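Local coordinates for protein uncharacterized sugar kinase PH1459 (Pyrococcus horikoshii, PDB 3EWM) that probably phosphorylates a sugar, perhaps fructose, with ATP as phosphate donor, as a member of the pfkB carbohydrate kinase family, at residues Ala37-Ala40 with Val41-Arg45; Glu67-Lys71 with Glu72-Thr76; Phe110-Leu114 with Asn115-Trp119. All blocks are in the same frame, centred on the assembly; numbering follows the deposited sequence.

Contact 1. Residues Ala37-Ala40 with Val41-Arg45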
ATOM      1  N   ALA A  37      10.038  -8.798  12.249  1.00  8.52           N
ATOM      2  CA  ALA A  37       8.904  -8.754  13.168  1.00  8.37           C
ATOM      3  C   ALA A  37       8.447 -10.175  13.471  1.00  8.30           C
ATOM      4  O   ALA A  37       8.143 -10.504  14.617  1.00  7.96           O
ATOM      5  CB  ALA A  37       7.782  -7.970  12.570  1.00  8.37           C
ATOM      6  N   ASN A  38       8.382 -11.012  12.435  1.00  7.90           N
ATOM      7  CA  ASN A  38       7.905 -12.376  12.630  1.00  8.33           C
ATOM      8  C   ASN A  38       8.857 -13.146  13.520  1.00  7.77           C
ATOM      9  O   ASN A  38       8.431 -13.931  14.358  1.00  7.82           O
ATOM     10  CB  ASN A  38       7.732 -13.120  11.299  1.00  8.77           C
ATOM     11  CG  ASN A  38       6.876 -12.357  10.291  1.00  9.81           C
ATOM     12  OD1 ASN A  38       6.084 -11.494  10.647  1.00 10.09           O
ATOM     13  ND2 ASN A  38       7.059 -12.673   9.006  1.00 12.90           N
ATOM     14  N   VAL A  39      10.152 -12.938  13.309  1.00  7.22           N
ATOM     15  CA  VAL A  39      11.166 -13.578  14.134  1.00  7.51           C
ATOM     16  C   VAL A  39      11.069 -13.046  15.572  1.00  7.36           C
ATOM     17  O   VAL A  39      11.149 -13.805  16.533  1.00  7.54           O
ATOM     18  CB  VAL A  39      12.588 -13.340  13.592  1.00  7.10           C
ATOM     19  CG1 VAL A  39      13.631 -13.912  14.579  1.00  8.34           C
ATOM     20  CG2 VAL A  39      12.763 -13.991  12.232  1.00  7.26           C
ATOM     21  N   ALA A  40      10.874 -11.739  15.696  1.00  7.22           N
ATOM     22  CA  ALA A  40      10.761 -11.109  17.016  1.00  8.03           C
ATOM     23  C   ALA A  40       9.604 -11.711  17.796  1.00  8.25           C
ATOM     24  O   ALA A  40       9.741 -11.988  18.984  1.00  8.96           O
ATOM     25  CB  ALA A  40      10.573  -9.601  16.888  1.00  6.97           C
ATOM     26  N   VAL A  41       8.469 -11.913  17.128  1.00  8.54           N
ATOM     27  CA  VAL A  41       7.317 -12.565  17.762  1.00  7.75           C
ATOM     28  C   VAL A  41       7.655 -14.022  18.137  1.00  7.93           C
ATOM     29  O   VAL A  41       7.358 -14.462  19.248  1.00  7.37           O
ATOM     30  CB  VAL A  41       6.053 -12.462  16.863  1.00  8.55           C
ATOM     31  CG1 VAL A  41       4.927 -13.406  17.338  1.00  9.54           C
ATOM     32  CG2 VAL A  41       5.582 -11.017  16.807  1.00  7.74           C
ATOM     33  N   GLY A  42       8.306 -14.741  17.230  1.00  7.38           N
ATOM     34  CA  GLY A  42       8.750 -16.111  17.514  1.00  7.43           C
ATOM     35  C   GLY A  42       9.627 -16.192  18.748  1.00  7.79           C
ATOM     36  O   GLY A  42       9.391 -17.019  19.620  1.00  8.07           O
ATOM     37  N   VAL A  43      10.627 -15.317  18.822  1.00  8.01           N
ATOM     38  CA  VAL A  43      11.528 -15.222  19.990  1.00  9.45           C
ATOM     39  C   VAL A  43      10.746 -15.030  21.285  1.00 10.09           C
ATOM     40  O   VAL A  43      10.945 -15.768  22.256  1.00 10.48           O
ATOM     41  CB  VAL A  43      12.555 -14.109  19.805  1.00  9.73           C
ATOM     42  CG1 VAL A  43      13.323 -13.825  21.100  1.00 10.18           C
ATOM     43  CG2 VAL A  43      13.519 -14.481  18.672  1.00 10.14           C
ATOM     44  N   SER A  44       9.840 -14.060  21.275  1.00 10.41           N
ATOM     45  CA  SER A  44       8.957 -13.823  22.401  1.00 11.71           C
ATOM     46  C   SER A  44       8.126 -15.048  22.746  1.00 11.48           C
ATOM     47  O   SER A  44       8.005 -15.396  23.905  1.00 11.42           O
ATOM     48  CB  SER A  44       8.045 -12.630  22.146  1.00 11.33           C
ATOM     49  OG  SER A  44       7.256 -12.379  23.303  1.00 13.75           O
ATOM     50  N   ARG A  45       7.571 -15.718  21.737  1.00 11.82           N
ATOM     51  CA  ARG A  45       6.767 -16.909  21.984  1.00 12.06           C
ATOM     52  C   ARG A  45       7.537 -18.056  22.624  1.00 12.07           C
ATOM     53  O   ARG A  45       6.977 -18.846  23.401  1.00 12.07           O
ATOM     54  CB  ARG A  45       6.101 -17.365  20.707  1.00 11.88           C
ATOM     55  CG  ARG A  45       4.986 -16.459  20.332  1.00 13.32           C
ATOM     56  CD  ARG A  45       4.125 -17.125  19.360  1.00 14.45           C
ATOM     57  NE  ARG A  45       3.113 -16.243  18.812  1.00 12.91           N
ATOM     58  CZ  ARG A  45       2.485 -16.513  17.684  1.00 13.21           C
ATOM     59  NH1 ARG A  45       2.800 -17.622  17.033  1.00 11.32           N
ATOM     60  NH2 ARG A  45       1.560 -15.690  17.211  1.00 13.18           N
TER

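Contact 2. Residues Glu67-Lys71 with Glu72-Thr76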
ATOM      1  N   GLU A  67       0.472  -2.543  18.236  1.00 10.10           N
ATOM      2  CA  GLU A  67      -0.462  -3.223  19.150  1.00 12.04           C
ATOM      3  C   GLU A  67      -0.341  -4.735  19.055  1.00 10.90           C
ATOM      4  O   GLU A  67      -0.316  -5.409  20.076  1.00 11.10           O
ATOM      5  CB  GLU A  67      -1.902  -2.797  18.887  1.00 11.65           C
ATOM      6  CG  GLU A  67      -2.244  -1.395  19.422  1.00 16.48           C
ATOM      7  CD  GLU A  67      -3.683  -0.982  19.114  1.00 16.38           C
ATOM      8  OE1 GLU A  67      -4.448  -1.826  18.573  1.00 21.89           O
ATOM      9  OE2 GLU A  67      -4.023   0.205  19.357  1.00 23.73           O
ATOM     10  N   GLU A  68      -0.259  -5.261  17.835  1.00 10.07           N
ATOM     11  CA  GLU A  68      -0.127  -6.700  17.632  1.00  9.53           C
ATOM     12  C   GLU A  68       1.177  -7.250  18.199  1.00  8.56           C
ATOM     13  O   GLU A  68       1.194  -8.330  18.784  1.00  9.04           O
ATOM     14  CB  GLU A  68      -0.259  -7.040  16.146  1.00  8.66           C
ATOM     15  CG  GLU A  68      -1.683  -6.764  15.581  1.00 12.74           C
ATOM     16  CD  GLU A  68      -2.780  -7.431  16.403  1.00 14.74           C
ATOM     17  OE1 GLU A  68      -2.839  -8.671  16.435  1.00 13.43           O
ATOM     18  OE2 GLU A  68      -3.575  -6.710  17.036  1.00 19.19           O
ATOM     19  N   LEU A  69       2.265  -6.517  17.982  1.00  8.29           N
ATOM     20  CA  LEU A  69       3.550  -6.819  18.592  1.00  8.87           C
ATOM     21  C   LEU A  69       3.466  -6.816  20.116  1.00  9.62           C
ATOM     22  O   LEU A  69       3.874  -7.769  20.751  1.00  9.02           O
ATOM     23  CB  LEU A  69       4.627  -5.850  18.100  1.00  8.20           C
ATOM     24  CG  LEU A  69       5.010  -6.128  16.646  1.00  9.34           C
ATOM     25  CD1 LEU A  69       5.930  -5.065  16.143  1.00  9.54           C
ATOM     26  CD2 LEU A  69       5.639  -7.501  16.543  1.00  8.95           C
ATOM     27  N   SER A  70       2.914  -5.740  20.679  1.00 10.59           N
ATOM     28  CA  SER A  70       2.657  -5.660  22.118  1.00 11.40           C
ATOM     29  C   SER A  70       1.861  -6.864  22.633  1.00 10.81           C
ATOM     30  O   SER A  70       2.205  -7.425  23.663  1.00 10.31           O
ATOM     31  CB  SER A  70       1.913  -4.377  22.462  1.00 12.05           C
ATOM     32  OG  SER A  70       1.915  -4.177  23.868  1.00 15.32           O
ATOM     33  N   LYS A  71       0.832  -7.294  21.904  1.00 11.01           N
ATOM     34  CA  LYS A  71       0.051  -8.464  22.352  1.00 12.16           C
ATOM     35  C   LYS A  71       0.915  -9.718  22.428  1.00 11.74           C
ATOM     36  O   LYS A  71       0.621 -10.646  23.189  1.00 11.29           O
ATOM     37  CB  LYS A  71      -1.133  -8.732  21.428  1.00 11.79           C
ATOM     38  CG  LYS A  71      -2.248  -7.704  21.514  1.00 14.59           C
ATOM     39  CD  LYS A  71      -3.286  -8.061  20.455  1.00 16.99           C
ATOM     40  CE  LYS A  71      -4.248  -6.927  20.213  1.00 20.23           C
ATOM     41  NZ  LYS A  71      -5.145  -7.310  19.068  1.00 20.85           N
ATOM     42  N   GLU A  72       1.987  -9.730  21.644  1.00 11.53           N
ATOM     43  CA  GLU A  72       2.936 -10.841  21.635  1.00 11.83           C
ATOM     44  C   GLU A  72       4.121 -10.617  22.568  1.00 11.70           C
ATOM     45  O   GLU A  72       5.058 -11.410  22.574  1.00 12.01           O
ATOM     46  CB  GLU A  72       3.431 -11.103  20.205  1.00 11.32           C
ATOM     47  CG  GLU A  72       2.372 -11.685  19.280  1.00 10.72           C
ATOM     48  CD  GLU A  72       1.979 -13.125  19.605  1.00 11.94           C
ATOM     49  OE1 GLU A  72       2.714 -13.855  20.309  1.00 11.38           O
ATOM     50  OE2 GLU A  72       0.916 -13.540  19.127  1.00 12.23           O
ATOM     51  N   ASN A  73       4.078  -9.527  23.338  1.00 12.02           N
ATOM     52  CA  ASN A  73       5.110  -9.177  24.325  1.00 12.03           C
ATOM     53  C   ASN A  73       6.437  -8.814  23.708  1.00 11.76           C
ATOM     54  O   ASN A  73       7.490  -8.906  24.344  1.00 12.53           O
ATOM     55  CB  ASN A  73       5.278 -10.262  25.396  1.00 13.21           C
ATOM     56  CG  ASN A  73       3.997 -10.495  26.150  1.00 16.54           C
ATOM     57  OD1 ASN A  73       3.297  -9.542  26.494  1.00 21.80           O
ATOM     58  ND2 ASN A  73       3.652 -11.765  26.369  1.00 22.83           N
ATOM     59  N   VAL A  74       6.370  -8.357  22.473  1.00 11.58           N
ATOM     60  CA  VAL A  74       7.547  -7.867  21.793  1.00 10.86           C
ATOM     61  C   VAL A  74       7.659  -6.403  22.183  1.00 11.20           C
ATOM     62  O   VAL A  74       6.702  -5.640  22.041  1.00 10.26           O
ATOM     63  CB  VAL A  74       7.425  -8.016  20.293  1.00 10.82           C
ATOM     64  CG1 VAL A  74       8.658  -7.337  19.567  1.00  8.93           C
ATOM     65  CG2 VAL A  74       7.333  -9.499  19.955  1.00 10.70           C
ATOM     66  N   ASP A  75       8.830  -6.047  22.693  1.00 11.03           N
ATOM     67  CA  ASP A  75       9.147  -4.675  23.047  1.00 12.57           C
ATOM     68  C   ASP A  75       9.025  -3.822  21.794  1.00 12.54           C
ATOM     69  O   ASP A  75       9.651  -4.123  20.770  1.00 12.92           O
ATOM     70  CB  ASP A  75      10.557  -4.628  23.630  1.00 12.54           C
ATOM     71  CG  ASP A  75      11.069  -3.210  23.854  1.00 14.37           C
ATOM     72  OD1 ASP A  75      10.262  -2.279  24.102  1.00 12.63           O
ATOM     73  OD2 ASP A  75      12.308  -3.053  23.792  1.00 17.42           O
ATOM     74  N   THR A  76       8.196  -2.780  21.865  1.00 12.26           N
ATOM     75  CA  THR A  76       7.929  -1.945  20.680  1.00 12.64           C
ATOM     76  C   THR A  76       8.491  -0.531  20.827  1.00 12.39           C
ATOM     77  O   THR A  76       8.281   0.322  19.952  1.00 12.13           O
ATOM     78  CB  THR A  76       6.430  -1.863  20.365  1.00 12.75           C
ATOM     79  OG1 THR A  76       5.740  -1.414  21.528  1.00 12.36           O
ATOM     80  CG2 THR A  76       5.879  -3.237  19.933  1.00 12.60           C
TER

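Contact 3. Residues Phe110-Leu114 with Asn115-Trp119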
ATOM      1  N   PHE A 110      11.619   1.813   5.419  1.00  8.16           N
ATOM      2  CA  PHE A 110      12.749   2.102   4.530  1.00  8.77           C
ATOM      3  C   PHE A 110      13.338   3.492   4.778  1.00  9.29           C
ATOM      4  O   PHE A 110      14.360   3.847   4.189  1.00  9.11           O
ATOM      5  CB  PHE A 110      12.334   1.980   3.063  1.00  8.62           C
ATOM      6  CG  PHE A 110      12.360   0.579   2.514  1.00  9.76           C
ATOM      7  CD1 PHE A 110      13.450  -0.259   2.735  1.00 10.41           C
ATOM      8  CD2 PHE A 110      11.305   0.111   1.723  1.00 10.02           C
ATOM      9  CE1 PHE A 110      13.493  -1.533   2.200  1.00 10.42           C
ATOM     10  CE2 PHE A 110      11.351  -1.176   1.160  1.00 10.65           C
ATOM     11  CZ  PHE A 110      12.441  -1.993   1.402  1.00  9.98           C
ATOM     12  N   ASN A 111      12.733   4.237   5.701  1.00  9.76           N
ATOM     13  CA  ASN A 111      13.132   5.607   6.021  1.00 10.73           C
ATOM     14  C   ASN A 111      13.819   5.773   7.397  1.00 11.76           C
ATOM     15  O   ASN A 111      13.715   6.828   8.025  1.00 11.17           O
ATOM     16  CB  ASN A 111      11.887   6.505   5.960  1.00 10.43           C
ATOM     17  CG  ASN A 111      12.218   7.960   5.703  1.00 11.50           C
ATOM     18  OD1 ASN A 111      13.194   8.281   5.013  1.00 10.47           O
ATOM     19  ND2 ASN A 111      11.378   8.851   6.218  1.00 10.54           N
HETATM   20  N   MSE A 112      14.522   4.740   7.871  1.00 12.26           N
HETATM   21  CA  MSE A 112      15.197   4.822   9.163  1.00 15.06           C
HETATM   22  C   MSE A 112      16.501   5.578   9.058  1.00 12.97           C
HETATM   23  O   MSE A 112      17.292   5.348   8.156  1.00 10.96           O
HETATM   24  CB  MSE A 112      15.452   3.429   9.740  1.00 13.92           C
HETATM   25  CG  MSE A 112      14.205   2.820  10.331  1.00 16.78           C
HETATM   26 SE   MSE A 112      14.604   1.176  11.284  1.00 27.19          SE
HETATM   27  CE  MSE A 112      14.442   0.087   9.752  1.00 14.36           C
ATOM     28  N   THR A 113      16.713   6.500   9.981  1.00 13.29           N
ATOM     29  CA  THR A 113      17.991   7.182  10.069  1.00 13.02           C
ATOM     30  C   THR A 113      18.592   6.811  11.410  1.00 12.78           C
ATOM     31  O   THR A 113      17.931   6.194  12.259  1.00 12.58           O
ATOM     32  CB  THR A 113      17.830   8.721   9.947  1.00 13.82           C
ATOM     33  OG1 THR A 113      16.942   9.171  10.968  1.00 14.30           O
ATOM     34  CG2 THR A 113      17.247   9.110   8.580  1.00 14.91           C
ATOM     35  N   LEU A 114      19.841   7.191  11.622  1.00 12.47           N
ATOM     36  CA  LEU A 114      20.515   6.873  12.873  1.00 12.54           C
ATOM     37  C   LEU A 114      19.791   7.393  14.112  1.00 12.84           C
ATOM     38  O   LEU A 114      19.824   6.751  15.147  1.00 10.89           O
ATOM     39  CB  LEU A 114      21.943   7.374  12.845  1.00 12.48           C
ATOM     40  CG  LEU A 114      22.808   6.562  11.892  1.00 13.14           C
ATOM     41  CD1 LEU A 114      24.108   7.304  11.615  1.00 11.90           C
ATOM     42  CD2 LEU A 114      23.072   5.161  12.459  1.00 13.80           C
ATOM     43  N   ASN A 115      19.132   8.541  13.980  1.00 13.55           N
ATOM     44  CA  ASN A 115      18.320   9.104  15.060  1.00 15.57           C
ATOM     45  C   ASN A 115      17.171   8.202  15.481  1.00 15.23           C
ATOM     46  O   ASN A 115      16.720   8.299  16.610  1.00 16.29           O
ATOM     47  CB  ASN A 115      17.734  10.444  14.635  1.00 17.12           C
ATOM     48  CG  ASN A 115      18.730  11.302  13.950  1.00 21.32           C
ATOM     49  OD1 ASN A 115      18.745  11.384  12.714  1.00 29.07           O
ATOM     50  ND2 ASN A 115      19.605  11.920  14.725  1.00 23.32           N
ATOM     51  N   ASP A 116      16.703   7.338  14.570  1.00 14.10           N
ATOM     52  CA  ASP A 116      15.561   6.458  14.821  1.00 13.84           C
ATOM     53  C   ASP A 116      15.937   5.213  15.615  1.00 14.07           C
ATOM     54  O   ASP A 116      15.068   4.439  16.028  1.00 14.60           O
ATOM     55  CB  ASP A 116      14.892   6.032  13.506  1.00 13.55           C
ATOM     56  CG  ASP A 116      14.347   7.205  12.713  1.00 12.69           C
ATOM     57  OD1 ASP A 116      13.867   8.176  13.336  1.00 10.87           O
ATOM     58  OD2 ASP A 116      14.404   7.153  11.464  1.00 12.60           O
ATOM     59  N   ILE A 117      17.233   5.016  15.816  1.00 13.44           N
ATOM     60  CA  ILE A 117      17.725   3.808  16.455  1.00 12.50           C
ATOM     61  C   ILE A 117      17.783   4.001  17.943  1.00 13.43           C
ATOM     62  O   ILE A 117      18.405   4.954  18.453  1.00 12.79           O
ATOM     63  CB  ILE A 117      19.121   3.386  15.907  1.00 12.40           C
ATOM     64  CG1 ILE A 117      19.070   3.230  14.371  1.00 12.23           C
ATOM     65  CG2 ILE A 117      19.660   2.120  16.646  1.00  9.79           C
ATOM     66  CD1 ILE A 117      18.015   2.206  13.879  1.00 12.10           C
ATOM     67  N   ASN A 118      17.117   3.092  18.642  1.00 13.12           N
ATOM     68  CA  ASN A 118      17.240   3.013  20.066  1.00 13.57           C
ATOM     69  C   ASN A 118      18.526   2.253  20.364  1.00 13.19           C
ATOM     70  O   ASN A 118      18.587   1.023  20.314  1.00 13.60           O
ATOM     71  CB  ASN A 118      16.017   2.326  20.682  1.00 13.82           C
ATOM     72  CG  ASN A 118      15.989   2.447  22.190  1.00 15.01           C
ATOM     73  OD1 ASN A 118      16.974   2.170  22.855  1.00 15.44           O
ATOM     74  ND2 ASN A 118      14.855   2.858  22.732  1.00 16.35           N
ATOM     75  N   TRP A 119      19.560   3.004  20.681  1.00 13.34           N
ATOM     76  CA  TRP A 119      20.877   2.427  20.884  1.00 13.55           C
ATOM     77  C   TRP A 119      20.959   1.653  22.171  1.00 13.73           C
ATOM     78  O   TRP A 119      21.771   0.752  22.303  1.00 14.40           O
ATOM     79  CB  TRP A 119      21.917   3.528  20.856  1.00 13.96           C
ATOM     80  CG  TRP A 119      21.962   4.158  19.528  1.00 13.02           C
ATOM     81  CD1 TRP A 119      21.498   5.394  19.189  1.00 13.69           C
ATOM     82  CD2 TRP A 119      22.478   3.579  18.337  1.00 14.24           C
ATOM     83  NE1 TRP A 119      21.704   5.626  17.858  1.00 13.94           N
ATOM     84  CE2 TRP A 119      22.304   4.523  17.307  1.00 15.33           C
ATOM     85  CE3 TRP A 119      23.073   2.349  18.035  1.00 15.78           C
ATOM     86  CZ2 TRP A 119      22.708   4.277  15.990  1.00 15.17           C
ATOM     87  CZ3 TRP A 119      23.472   2.106  16.733  1.00 13.71           C
ATOM     88  CH2 TRP A 119      23.297   3.071  15.728  1.00 13.87           C
TER

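Contact 1. Residues Ala37-Ala40 with Val41-Arg45
A37 and V39 each present a flat peptide carbonyl whose oxygen meets a valine methyl one turn on: V41 CG2 lies 3.4 Å from A37 O, and V43 CG2 lies 3.3 Å from V39 O. These are also the oxygens that take the backbone N-H groups of the same valines, V41 N to A37 O at 2.9 Å and V43 N to V39 O at 2.8 Å, the latter nearly straight at 171°. V41 N comes in 23° out of the plane of the A37 carbonyl, while V43 N lies nearly on the line of the V39 C=O. The i to i+4 ladder goes on with G42 N to N38 O at 3.0 Å and S44 N to A40 O at 3.1 Å. V43 has CG1 anti to its backbone N (chi1 169°), which leaves CG2 on the side of the preceding turn, 4.1 Å from V39 CG1.

The N38 side-chain amide makes its bonds outside these turns: OD1 accepts from W286 NE1, and ND2 donates to D247 OD2, in the GAGD sequence of the pfkB family. The side chain of V39 is about 7 Å from that of ATP-binding K190.

This regular alpha-helical bonding runs through a largely buried helix of the ribokinase-like pfkB fold: V39 and V43 pack on helix 245-259, A37 meets L52 of strand 49-57, and A40 sits against S6 of strand 3-7.

Contact 2. Residues Glu67-Lys71 with Glu72-Thr76
T76 turns its hydroxyl to the position between backbone N and carbonyl carbon (chi1 54°), and this aims CG2 back at the helix it has just left. L69 has CG beside its own backbone N (chi1 -72°), and its CD2 reaches V74 CB at 4.2 Å, while its CB meets the T76 methyl. L69 CB and T76 CG2 are only 3.4 Å apart, closer than carbons usually pack. V74 fills the neighbouring position, its CB 4.2 Å from L69 CB, and the two side chains lie at a slant to one another.

The backbone beneath forms a Schellman motif that ends helix 60-71. N73 is its C-prime residue and takes a positive phi of 67°, which breaks the helical path and turns the chain out of the helix. V74 N then reaches back to L69 O at 3.1 Å, and N73 N to S70 O at 2.8 Å. L69 O is gripped twice, since E72 N also donates to it at 2.9 Å, arriving over the opposite face of the carbonyl plane from V74 N. A further bond from E72 N to E68 O is weak.

On the outer side of the last turn K71 stretches out, its extended chain bringing NZ to 2.6 Å from E68 OE2 in a salt bridge that uses the syn lone pair of that oxygen. E72, by contrast, bends at chi2, and its OE1 forms salt bridges with R290 and with R45 of helix 35-45; two positive partners would probably keep this carboxylate ionised. L69 and V74 face inward onto L52 of strand 49-57. At the start of 67-71, E67 OE2 makes a salt bridge to K23 NZ of the second subunit.

Contact 3. Residues Phe110-Leu114 with Asn115-Trp119
D116 folds its carboxylate back to T113, where OD2 takes the backbone N-H of T113 at 2.8 Å in a fairly straight bond (167°) that arrives from above the carboxylate plane. In return D116 N donates to T113 O at 2.9 Å, so the two residues are tied by backbone and side chain alike across a single 3-10 turn. The T113 hydroxyl OG1 lies 3.3 Å from both D116 OD2 and N115 OD1, close enough for weak bonding at most. The turn is carried forward by I117 N, which donates to L114 O at 3.2 Å.

Apolar groups meet beyond this polar knot. L114 CD2 comes up in the plane of the W119 ring, at its edge, 3.7 Å from CZ2. One face of the ring is covered by I117, whose CG2 lies 3.4 Å above the plane, over its centre. With I117 CG1 beside the backbone N (chi1 -55°), CG2 is left anti to that N; CD1, at the end of the CG1 branch, is 4.4 Å from SE of the selenomethionine at M112, a loose contact.

Further out, K55 NZ makes a salt bridge to D116 OD2 and also bonds to N111 O, fixing the carboxylate from the strand side. N118, at the N-cap of helix 119-124, accepts from I121 N through OD1. The turn leads straight into that helix and rests on two elements: L114, I117 and W119 lie against helix 140-151, while M112 and I117 meet K55 and I53 of strand 49-57.

From the N terminus the three contacts run in series, none enclosing or crossing another, and each is local, so none closes a long loop. Contact 1 is the body of helix 35-45, contact 2 the exit from helix 60-71 towards edge strand 79-82, and contact 3 the approach to helix 119-124. Contacts 1 and 2 touch: S44 OG lies 2.5 Å from E72 O, a probable hydrogen bond, and V41 CG2 packs on L69 CD2 at 3.5 Å. Contact 3 stands apart, its nearest atoms about 7 Å from contact 2 and about 10 Å from contact 1. Strand 49-57 of the large sheet borders all three.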